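Local coordinates for thioredoxin domain-containing protein (Sinorhizobium meliloti, PDB 3U5R) that is of unknown function but belongs to the AhpC/TSA family of thioredoxin-like proteins and may act as an antioxidant oxidoreductase, at residues Ser29-Ala38 and Phe148-His159; Gln133-Thr144 and Ser198-Thr206. All blocks are in the same frame, centred on the assembly; numbering follows the deposited sequence.

Contact 1: residues Ser29-Ala38 and Phe148-His159; sequences SNSITLGTRA and FLYDRERRLVYH
A38 sets its methyl carbon squarely over the Y150 ring: CB lies 3.6 Å from the ring centroid and 10° off the normal, a CH-pi contact, while T36 O meets the same ring at its edge, in plane. Backbone bonds fix this alignment. G35 N donates to L156 O over 2.8 Å. L156 N returns a 2.8 Å bond to T36 O, and A38 N reaches R154 O at 3.2 Å. T36 OG1 closes the T33-T36 type II turn on T33 O.

With CG anti to the backbone N (chi1 -177°), L156 brings CD2 to within 3.7 Å of I32 CG2, the two side chains crossing at about a right angle. The other branch of I32, CG1, comes obliquely onto H159, 3.6 Å from NE2; F147 O holds that ring's ND1. At the solvent side, R155 NE sits over one face of the R37 guanidinium, the two planes 34° apart. R155 NE itself is engaged by E153 O, in the guanidinium plane, and water 2 links R155 NH1 to G35 O.

The loop thus runs beside strand 156-160, an outermost strand of the five-stranded sheet, and reaches across to 146-150. V157 and Y158, a classic bulge opposite L149, pack with L149 on helix 176-186.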
loop_
_atom_site.group_PDB
_atom_site.type_symbol
_atom_site.label_atom_id
_atom_site.label_comp_id
_atom_site.label_asym_id
_atom_site.label_seq_id
_atom_site.Cartn_x
_atom_site.Cartn_y
_atom_site.Cartn_z
ATOM N N SER A 29 3.053 4.991 -10.977
ATOM C CA SER A 29 4.073 4.386 -10.128
ATOM C C SER A 29 5.352 4.244 -10.996
ATOM O O SER A 29 5.260 4.236 -12.246
ATOM C CB SER A 29 3.612 3.043 -9.606
ATOM O OG SER A 29 3.061 2.256 -10.654
ATOM N N ASN A 30 6.501 4.183 -10.335
ATOM C CA ASN A 30 7.777 3.879 -10.987
ATOM C C ASN A 30 7.910 2.454 -11.524
ATOM O O ASN A 30 7.216 1.547 -11.053
ATOM C CB ASN A 30 8.931 4.166 -10.028
ATOM C CG ASN A 30 9.111 5.677 -9.744
ATOM O OD1 ASN A 30 8.918 6.515 -10.640
ATOM N ND2 ASN A 30 9.545 6.018 -8.519
ATOM N N SER A 31 8.821 2.251 -12.502
ATOM C CA SER A 31 9.249 0.899 -12.946
ATOM C C SER A 31 10.296 0.383 -12.013
ATOM O O SER A 31 11.478 0.727 -12.101
ATOM C CB SER A 31 9.882 0.902 -14.317
ATOM O OG SER A 31 9.003 1.594 -15.171
ATOM N N ILE A 32 9.871 -0.451 -11.113
ATOM C CA ILE A 32 10.768 -0.969 -10.122
ATOM C C ILE A 32 10.993 -2.383 -10.563
ATOM O O ILE A 32 10.041 -3.109 -10.918
ATOM C CB ILE A 32 10.101 -0.957 -8.720
ATOM C CG1 ILE A 32 9.607 0.468 -8.355
ATOM C CG2 ILE A 32 11.050 -1.554 -7.681
ATOM C CD1 ILE A 32 10.702 1.394 -7.772
ATOM N N THR A 33 12.234 -2.814 -10.508
ATOM C CA THR A 33 12.567 -4.118 -11.021
ATOM C C THR A 33 11.984 -5.219 -10.146
ATOM O O THR A 33 12.212 -5.204 -8.942
ATOM C CB THR A 33 14.123 -4.212 -11.120
ATOM O OG1 THR A 33 14.480 -3.228 -12.108
ATOM C CG2 THR A 33 14.524 -5.609 -11.617
ATOM N N LEU A 34 11.271 -6.182 -10.739
ATOM C CA LEU A 34 10.817 -7.322 -9.936
ATOM C C LEU A 34 11.995 -8.086 -9.296
ATOM O O LEU A 34 13.061 -8.247 -9.950
ATOM C CB LEU A 34 9.935 -8.292 -10.764
ATOM C CG LEU A 34 8.621 -7.687 -11.277
ATOM C CD1 LEU A 34 7.807 -8.765 -12.102
ATOM C CD2 LEU A 34 7.795 -7.117 -10.059
ATOM N N GLY A 35 11.795 -8.559 -8.049
ATOM C CA GLY A 35 12.831 -9.258 -7.313
ATOM C C GLY A 35 13.474 -8.395 -6.260
ATOM O O GLY A 35 14.124 -8.914 -5.351
ATOM N N THR A 36 13.294 -7.078 -6.354
ATOM C CA THR A 36 13.947 -6.188 -5.440
ATOM C C THR A 36 13.492 -6.577 -4.022
ATOM O O THR A 36 12.290 -6.877 -3.791
ATOM C CB THR A 36 13.545 -4.703 -5.778
ATOM O OG1 THR A 36 13.969 -4.445 -7.123
ATOM C CG2 THR A 36 14.218 -3.701 -4.835
ATOM N N ARG A 37 14.417 -6.579 -3.071
ATOM C CA ARG A 37 14.063 -6.850 -1.651
ATOM C C ARG A 37 13.231 -5.698 -1.030
ATOM O O ARG A 37 13.429 -4.542 -1.376
ATOM C CB ARG A 37 15.344 -6.960 -0.848
ATOM C CG ARG A 37 15.978 -8.290 -0.973
ATOM C CD ARG A 37 16.339 -8.729 0.449
ATOM N NE ARG A 37 15.155 -9.201 1.196
ATOM C CZ ARG A 37 15.137 -10.353 1.868
ATOM N NH1 ARG A 37 16.234 -11.142 1.891
ATOM N NH2 ARG A 37 14.043 -10.724 2.529
ATOM N N ALA A 38 12.291 -6.038 -0.158
ATOM C CA ALA A 38 11.517 -5.071 0.603
ATOM C C ALA A 38 12.496 -4.365 1.560
ATOM O O ALA A 38 13.272 -5.024 2.250
ATOM C CB ALA A 38 10.484 -5.840 1.425
ATOM N N PHE A 148 3.058 -2.606 -3.456
ATOM C CA PHE A 148 4.238 -3.454 -3.674
ATOM C C PHE A 148 3.950 -4.783 -2.965
ATOM O O PHE A 148 3.830 -4.796 -1.728
ATOM C CB PHE A 148 5.487 -2.814 -3.008
ATOM C CG PHE A 148 5.929 -1.451 -3.560
ATOM C CD1 PHE A 148 5.259 -0.263 -3.252
ATOM C CD2 PHE A 148 7.106 -1.351 -4.333
ATOM C CE1 PHE A 148 5.683 0.961 -3.760
ATOM C CE2 PHE A 148 7.574 -0.139 -4.798
ATOM C CZ PHE A 148 6.882 1.047 -4.523
ATOM N N LEU A 149 3.848 -5.905 -3.695
ATOM C CA LEU A 149 3.605 -7.169 -3.084
ATOM C C LEU A 149 4.923 -7.994 -3.068
ATOM O O LEU A 149 5.544 -8.149 -4.143
ATOM C CB LEU A 149 2.545 -7.987 -3.881
ATOM C CG LEU A 149 2.122 -9.349 -3.291
ATOM C CD1 LEU A 149 1.363 -9.168 -1.920
ATOM C CD2 LEU A 149 1.257 -10.014 -4.284
ATOM N N TYR A 150 5.240 -8.572 -1.901
ATOM C CA TYR A 150 6.417 -9.414 -1.675
ATOM C C TYR A 150 6.021 -10.845 -1.324
ATOM O O TYR A 150 4.996 -11.074 -0.657
ATOM C CB TYR A 150 7.255 -8.849 -0.538
ATOM C CG TYR A 150 7.702 -7.463 -0.893
ATOM C CD1 TYR A 150 8.862 -7.268 -1.658
ATOM C CD2 TYR A 150 6.925 -6.337 -0.509
ATOM C CE1 TYR A 150 9.284 -5.983 -1.992
ATOM C CE2 TYR A 150 7.304 -5.018 -0.910
ATOM C CZ TYR A 150 8.487 -4.877 -1.644
ATOM O OH TYR A 150 8.872 -3.610 -2.057
ATOM N N ASP A 151 6.899 -11.790 -1.668
ATOM C CA ASP A 151 6.718 -13.193 -1.320
ATOM C C ASP A 151 7.391 -13.535 -0.047
ATOM O O ASP A 151 7.825 -12.650 0.721
ATOM C CB ASP A 151 7.164 -14.091 -2.501
ATOM C CG ASP A 151 8.704 -13.994 -2.761
ATOM O OD1 ASP A 151 9.452 -13.409 -1.925
ATOM O OD2 ASP A 151 9.131 -14.507 -3.793
ATOM N N ARG A 152 7.512 -14.825 0.184
ATOM C CA ARG A 152 8.003 -15.413 1.434
ATOM C C ARG A 152 9.443 -14.923 1.735
ATOM O O ARG A 152 9.801 -14.724 2.897
ATOM C CB ARG A 152 8.018 -16.966 1.363
ATOM C CG ARG A 152 6.632 -17.715 1.158
ATOM C CD ARG A 152 6.511 -19.075 1.985
ATOM N NE ARG A 152 6.703 -18.760 3.432
ATOM C CZ ARG A 152 5.920 -19.161 4.441
ATOM N NH1 ARG A 152 4.894 -19.970 4.212
ATOM N NH2 ARG A 152 6.174 -18.743 5.684
ATOM N N GLU A 153 10.243 -14.691 0.694
ATOM C CA GLU A 153 11.609 -14.198 0.946
ATOM C C GLU A 153 11.681 -12.742 0.681
ATOM O O GLU A 153 12.746 -12.198 0.490
ATOM C CB GLU A 153 12.618 -14.987 0.078
ATOM C CG GLU A 153 12.513 -16.490 0.398
ATOM C CD GLU A 153 13.187 -16.876 1.732
ATOM O OE1 GLU A 153 13.774 -15.994 2.434
ATOM O OE2 GLU A 153 13.164 -18.098 2.052
ATOM N N ARG A 154 10.511 -12.073 0.720
ATOM C CA ARG A 154 10.434 -10.637 0.649
ATOM C C ARG A 154 11.101 -10.118 -0.583
ATOM O O ARG A 154 11.792 -9.132 -0.539
ATOM C CB ARG A 154 10.931 -9.968 1.926
ATOM C CG ARG A 154 10.064 -10.394 3.163
ATOM C CD ARG A 154 8.558 -10.038 2.979
ATOM N NE ARG A 154 7.815 -10.345 4.206
ATOM C CZ ARG A 154 6.902 -11.309 4.355
ATOM N NH1 ARG A 154 6.470 -12.061 3.315
ATOM N NH2 ARG A 154 6.323 -11.449 5.558
ATOM N N ARG A 155 10.870 -10.801 -1.707
ATOM C CA ARG A 155 11.275 -10.273 -2.991
ATOM C C ARG A 155 10.040 -9.733 -3.724
ATOM O O ARG A 155 8.974 -10.384 -3.682
ATOM C CB ARG A 155 11.909 -11.358 -3.865
ATOM C CG ARG A 155 12.948 -12.196 -3.116
ATOM C CD ARG A 155 14.069 -11.310 -2.446
ATOM N NE ARG A 155 14.893 -12.145 -1.532
ATOM C CZ ARG A 155 16.082 -12.741 -1.834
ATOM N NH1 ARG A 155 16.702 -12.572 -3.044
ATOM N NH2 ARG A 155 16.681 -13.520 -0.899
ATOM N N LEU A 156 10.204 -8.617 -4.436
ATOM C CA LEU A 156 9.028 -7.978 -5.079
ATOM C C LEU A 156 8.471 -8.825 -6.214
ATOM O O LEU A 156 9.199 -9.174 -7.156
ATOM C CB LEU A 156 9.391 -6.595 -5.617
ATOM C CG LEU A 156 8.275 -5.734 -6.265
ATOM C CD1 LEU A 156 7.259 -5.255 -5.217
ATOM C CD2 LEU A 156 8.917 -4.496 -6.955
ATOM N N VAL A 157 7.190 -9.183 -6.142
ATOM C CA VAL A 157 6.572 -10.004 -7.174
ATOM C C VAL A 157 5.485 -9.322 -7.915
ATOM O O VAL A 157 5.136 -9.757 -9.018
ATOM C CB VAL A 157 5.999 -11.330 -6.640
ATOM C CG1 VAL A 157 7.175 -12.337 -6.254
ATOM C CG2 VAL A 157 5.053 -11.114 -5.347
ATOM N N TYR A 158 4.896 -8.268 -7.324
ATOM C CA TYR A 158 3.897 -7.521 -8.088
ATOM C C TYR A 158 3.993 -6.076 -7.671
ATOM O O TYR A 158 4.130 -5.790 -6.476
ATOM C CB TYR A 158 2.450 -8.065 -7.850
ATOM C CG TYR A 158 1.352 -7.231 -8.538
ATOM C CD1 TYR A 158 0.928 -7.559 -9.830
ATOM C CD2 TYR A 158 0.761 -6.121 -7.915
ATOM C CE1 TYR A 158 -0.083 -6.808 -10.503
ATOM C CE2 TYR A 158 -0.285 -5.350 -8.575
ATOM C CZ TYR A 158 -0.672 -5.702 -9.847
ATOM O OH TYR A 158 -1.601 -5.016 -10.521
ATOM N N HIS A 159 3.956 -5.183 -8.661
ATOM C CA HIS A 159 4.036 -3.762 -8.446
ATOM C C HIS A 159 3.099 -3.145 -9.462
ATOM O O HIS A 159 3.337 -3.168 -10.654
ATOM C CB HIS A 159 5.492 -3.218 -8.551
ATOM C CG HIS A 159 5.599 -1.743 -8.371
ATOM N ND1 HIS A 159 4.886 -1.064 -7.402
ATOM C CD2 HIS A 159 6.273 -0.802 -9.066
ATOM C CE1 HIS A 159 5.146 0.220 -7.485
ATOM N NE2 HIS A 159 5.990 0.403 -8.484
HETATM O O HOH W 1 6.508 3.597 -7.709
HETATM O O HOH W 2 15.760 -11.550 -5.705
HETATM O O HOH W 3 11.121 -3.391 -3.386
#

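Contact 2: residues Gln133-Thr144 and Ser198-Thr206; sequences QSVAKAYGAACT and SIGCNIKWT
This contact joins an antiparallel strand pair, 143-144 with 199-202, to an aromatic and amide anchor that ties the tail beyond the strand to helix 134-139; it lies where the chain leaves helix 134-139 for strand 143-144, an outermost strand of a three-stranded antiparallel sheet. The pairing shows in T144 N donating to C201 O at 2.9 Å and in the non-hydrogen-bonded pair C143-N202. G200, without a side chain, lets T144 O approach its CA to 3.1 Å. Just beyond the strand end, I203 N bonds to A142 O.

Q133, at the N-cap position, supplies the anchor. Its chain is extended beyond CG, and its amide is used at both ends: OE1 accepts from T206 N at 2.9 Å in a nearly straight bond (168°), while NE2 gives K204 O a 3.0 Å bond in Q133's own amide plane, reaching the K204 carbonyl from above its plane. NE2 also bonds S100 O.

W205 brings its six-membered ring up to the helix. K137 CG and A136 CB approach obliquely, 3.7 Å from CZ3 and 3.8 Å from CH2, and A141 O lies at the ring edge, in plane. Water 4 bridges W205 NE1 and A142 O. With CG1 anti to the carbonyl carbon (chi1 -61°), I203 CG2 falls anti to the backbone N and sits over the centre of one indole face; I203 CD1 turns instead to A141 CB, 3.7 Å away. The Schellman motif at G140 ends the helix and delivers A141 here.

Chemically, the segments are held by neutral amide and carbonyl groups, with A136, A141, I203 and W205 supplying the apolar contacts. K204 NZ bonds N202 O and OD1 within its own segment, and no salt bridge joins the two segments, so charge attraction probably contributes little.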
loop_
_atom_site.group_PDB
_atom_site.type_symbol
_atom_site.label_atom_id
_atom_site.label_comp_id
_atom_site.label_asym_id
_atom_site.label_seq_id
_atom_site.Cartn_x
_atom_site.Cartn_y
_atom_site.Cartn_z
ATOM N N GLN A 133 9.642 10.660 5.298
ATOM C CA GLN A 133 9.543 10.161 3.891
ATOM C C GLN A 133 10.705 9.309 3.506
ATOM O O GLN A 133 10.831 8.968 2.343
ATOM C CB GLN A 133 9.315 11.310 2.857
ATOM C CG GLN A 133 8.360 12.368 3.452
ATOM C CD GLN A 133 7.977 13.450 2.471
ATOM O OE1 GLN A 133 8.851 14.121 1.944
ATOM N NE2 GLN A 133 6.663 13.611 2.204
ATOM N N SER A 134 11.537 8.905 4.472
ATOM C CA SER A 134 12.677 8.006 4.121
ATOM C C SER A 134 12.142 6.636 3.614
ATOM O O SER A 134 12.693 6.052 2.714
ATOM C CB SER A 134 13.608 7.797 5.331
ATOM O OG SER A 134 12.942 6.996 6.296
ATOM N N VAL A 135 11.036 6.133 4.161
ATOM C CA VAL A 135 10.559 4.843 3.663
ATOM C C VAL A 135 9.974 4.957 2.226
ATOM O O VAL A 135 10.326 4.151 1.396
ATOM C CB VAL A 135 9.557 4.173 4.670
ATOM C CG1 VAL A 135 9.020 2.855 4.125
ATOM C CG2 VAL A 135 10.268 4.071 6.106
ATOM N N ALA A 136 9.122 5.942 1.947
ATOM C CA ALA A 136 8.640 6.130 0.593
ATOM C C ALA A 136 9.850 6.192 -0.387
ATOM O O ALA A 136 9.836 5.600 -1.473
ATOM C CB ALA A 136 7.795 7.441 0.518
ATOM N N LYS A 137 10.896 6.918 0.011
ATOM C CA LYS A 137 12.096 7.003 -0.858
ATOM C C LYS A 137 12.842 5.696 -1.032
ATOM O O LYS A 137 13.245 5.355 -2.171
ATOM C CB LYS A 137 13.079 8.056 -0.320
ATOM C CG LYS A 137 12.640 9.485 -0.400
ATOM C CD LYS A 137 13.913 10.389 -0.063
ATOM C CE LYS A 137 13.577 11.636 0.747
ATOM N NZ LYS A 137 14.833 12.216 1.382
ATOM N N ALA A 138 12.976 4.903 0.049
ATOM C CA ALA A 138 13.641 3.582 -0.070
ATOM C C ALA A 138 12.857 2.583 -0.937
ATOM O O ALA A 138 13.474 1.775 -1.602
ATOM C CB ALA A 138 13.941 2.930 1.362
ATOM N N TYR A 139 11.509 2.630 -0.917
ATOM C CA TYR A 139 10.689 1.710 -1.748
ATOM C C TYR A 139 10.602 2.211 -3.172
ATOM O O TYR A 139 10.333 1.415 -4.094
ATOM C CB TYR A 139 9.250 1.554 -1.132
ATOM C CG TYR A 139 9.212 0.454 -0.092
ATOM C CD1 TYR A 139 9.807 0.628 1.120
ATOM C CD2 TYR A 139 8.685 -0.797 -0.377
ATOM C CE1 TYR A 139 9.834 -0.352 2.057
ATOM C CE2 TYR A 139 8.720 -1.818 0.601
ATOM C CZ TYR A 139 9.287 -1.582 1.775
ATOM O OH TYR A 139 9.355 -2.577 2.712
ATOM N N GLY A 140 10.899 3.507 -3.345
ATOM C CA GLY A 140 10.724 4.185 -4.621
ATOM C C GLY A 140 9.237 4.336 -4.976
ATOM O O GLY A 140 8.875 4.211 -6.158
ATOM N N ALA A 141 8.397 4.609 -3.961
ATOM C CA ALA A 141 7.024 5.059 -4.169
ATOM C C ALA A 141 6.969 6.434 -4.829
ATOM O O ALA A 141 7.774 7.344 -4.510
ATOM C CB ALA A 141 6.228 5.079 -2.801
ATOM N N ALA A 142 6.022 6.595 -5.750
ATOM C CA ALA A 142 5.868 7.860 -6.478
ATOM C C ALA A 142 4.467 8.484 -6.331
ATOM O O ALA A 142 4.322 9.671 -6.453
ATOM C CB ALA A 142 6.154 7.676 -7.972
ATOM N N CYS A 143 3.441 7.665 -6.078
ATOM C CA CYS A 143 2.069 8.183 -6.034
ATOM C C CYS A 143 1.231 7.412 -5.008
ATOM O O CYS A 143 1.686 6.394 -4.403
ATOM C CB CYS A 143 1.459 7.988 -7.429
ATOM S SG CYS A 143 1.362 6.239 -7.937
ATOM N N THR A 144 0.000 7.857 -4.789
ATOM C CA THR A 144 -0.894 7.119 -3.876
ATOM C C THR A 144 -2.089 6.780 -4.743
ATOM O O THR A 144 -2.648 7.687 -5.362
ATOM C CB THR A 144 -1.322 8.005 -2.661
ATOM O OG1 THR A 144 -1.981 9.170 -3.169
ATOM C CG2 THR A 144 -0.052 8.429 -1.776
ATOM N N SER A 198 0.142 1.679 -11.259
ATOM C CA SER A 198 -0.988 2.390 -10.669
ATOM C C SER A 198 -0.828 3.845 -11.042
ATOM O O SER A 198 0.251 4.293 -11.444
ATOM C CB SER A 198 -1.014 2.253 -9.129
ATOM O OG SER A 198 0.214 2.719 -8.599
ATOM N N ILE A 199 -1.911 4.584 -10.876
ATOM C CA ILE A 199 -1.952 6.015 -11.106
ATOM C C ILE A 199 -2.492 6.627 -9.873
ATOM O O ILE A 199 -3.444 6.093 -9.286
ATOM C CB ILE A 199 -2.962 6.327 -12.188
ATOM C CG1 ILE A 199 -2.532 5.630 -13.478
ATOM C CG2 ILE A 199 -3.091 7.901 -12.393
ATOM C CD1 ILE A 199 -1.464 6.369 -14.248
ATOM N N GLY A 200 -1.913 7.743 -9.453
ATOM C CA GLY A 200 -2.577 8.525 -8.378
ATOM C C GLY A 200 -2.053 9.943 -8.229
ATOM O O GLY A 200 -1.317 10.416 -9.057
ATOM N N CYS A 201 -2.378 10.590 -7.119
ATOM C CA CYS A 201 -1.751 11.809 -6.754
ATOM C C CYS A 201 -0.296 11.549 -6.423
ATOM O O CYS A 201 -0.001 10.564 -5.729
ATOM C CB CYS A 201 -2.451 12.319 -5.509
ATOM S SG CYS A 201 -4.206 12.830 -5.979
ATOM N N ASN A 202 0.613 12.430 -6.867
ATOM C CA ASN A 202 2.000 12.305 -6.409
ATOM C C ASN A 202 2.032 12.303 -4.885
ATOM O O ASN A 202 1.224 12.972 -4.205
ATOM C CB ASN A 202 2.967 13.373 -6.980
ATOM C CG ASN A 202 2.590 14.796 -6.545
ATOM O OD1 ASN A 202 1.443 15.204 -6.694
ATOM N ND2 ASN A 202 3.550 15.542 -5.958
ATOM N N ILE A 203 2.969 11.519 -4.350
ATOM C CA ILE A 203 3.403 11.673 -2.976
ATOM C C ILE A 203 3.771 13.126 -2.740
ATOM O O ILE A 203 4.525 13.751 -3.502
ATOM C CB ILE A 203 4.586 10.677 -2.646
ATOM C CG1 ILE A 203 4.044 9.247 -2.861
ATOM C CG2 ILE A 203 5.215 10.956 -1.220
ATOM C CD1 ILE A 203 4.437 8.170 -1.970
ATOM N N LYS A 204 3.266 13.689 -1.649
ATOM C CA LYS A 204 3.553 15.089 -1.401
ATOM C C LYS A 204 4.857 15.227 -0.621
ATOM O O LYS A 204 4.841 15.321 0.602
ATOM C CB LYS A 204 2.360 15.693 -0.655
ATOM C CG LYS A 204 1.052 15.526 -1.453
ATOM C CD LYS A 204 1.212 16.230 -2.817
ATOM C CE LYS A 204 -0.113 16.452 -3.569
ATOM N NZ LYS A 204 -0.427 15.354 -4.528
ATOM N N TRP A 205 5.971 15.209 -1.357
ATOM C CA TRP A 205 7.313 15.339 -0.802
ATOM C C TRP A 205 7.415 16.700 -0.091
ATOM O O TRP A 205 6.882 17.698 -0.579
ATOM C CB TRP A 205 8.328 15.311 -1.952
ATOM C CG TRP A 205 8.156 14.067 -2.741
ATOM C CD1 TRP A 205 7.627 13.949 -3.982
ATOM C CD2 TRP A 205 8.479 12.721 -2.298
ATOM N NE1 TRP A 205 7.616 12.606 -4.370
ATOM C CE2 TRP A 205 8.148 11.845 -3.349
ATOM C CE3 TRP A 205 9.013 12.190 -1.109
ATOM C CZ2 TRP A 205 8.317 10.454 -3.254
ATOM C CZ3 TRP A 205 9.211 10.782 -1.030
ATOM C CH2 TRP A 205 8.854 9.948 -2.098
ATOM N N THR A 206 8.037 16.719 1.087
ATOM C CA THR A 206 8.339 17.987 1.781
ATOM C C THR A 206 9.323 18.768 0.892
ATOM O O THR A 206 10.197 18.151 0.282
ATOM C CB THR A 206 8.990 17.707 3.125
ATOM O OG1 THR A 206 10.289 17.155 2.883
ATOM C CG2 THR A 206 8.231 16.681 3.862
HETATM O O HOH W 4 6.474 11.247 -6.646
HETATM O O HOH W 5 -0.765 11.906 -2.515
#

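In the fold
The two contacts have centres 15 Å apart and interlock, their segments alternating along the chain. S29 N lies 2.9 Å from S198 O, probably hydrogen-bonded, which places the start of 29-38 beside the residue that leads into strand 199-202. N30 ND2 probably bonds G140 O at 3.0 Å, tying the loop to the helix end. Y139 of contact 2 packs against contact 1: its CE2 is 3.2 Å from Y150 OH. Strand 143-144 runs through P145 into 146-150, so contact 2 feeds the sheet used by contact 1. T144 and C201 both touch C71, just before helix 72-75, where thioredoxin-like folds commonly carry their redox cysteine, so contact 2 probably borders that site, if the protein uses one.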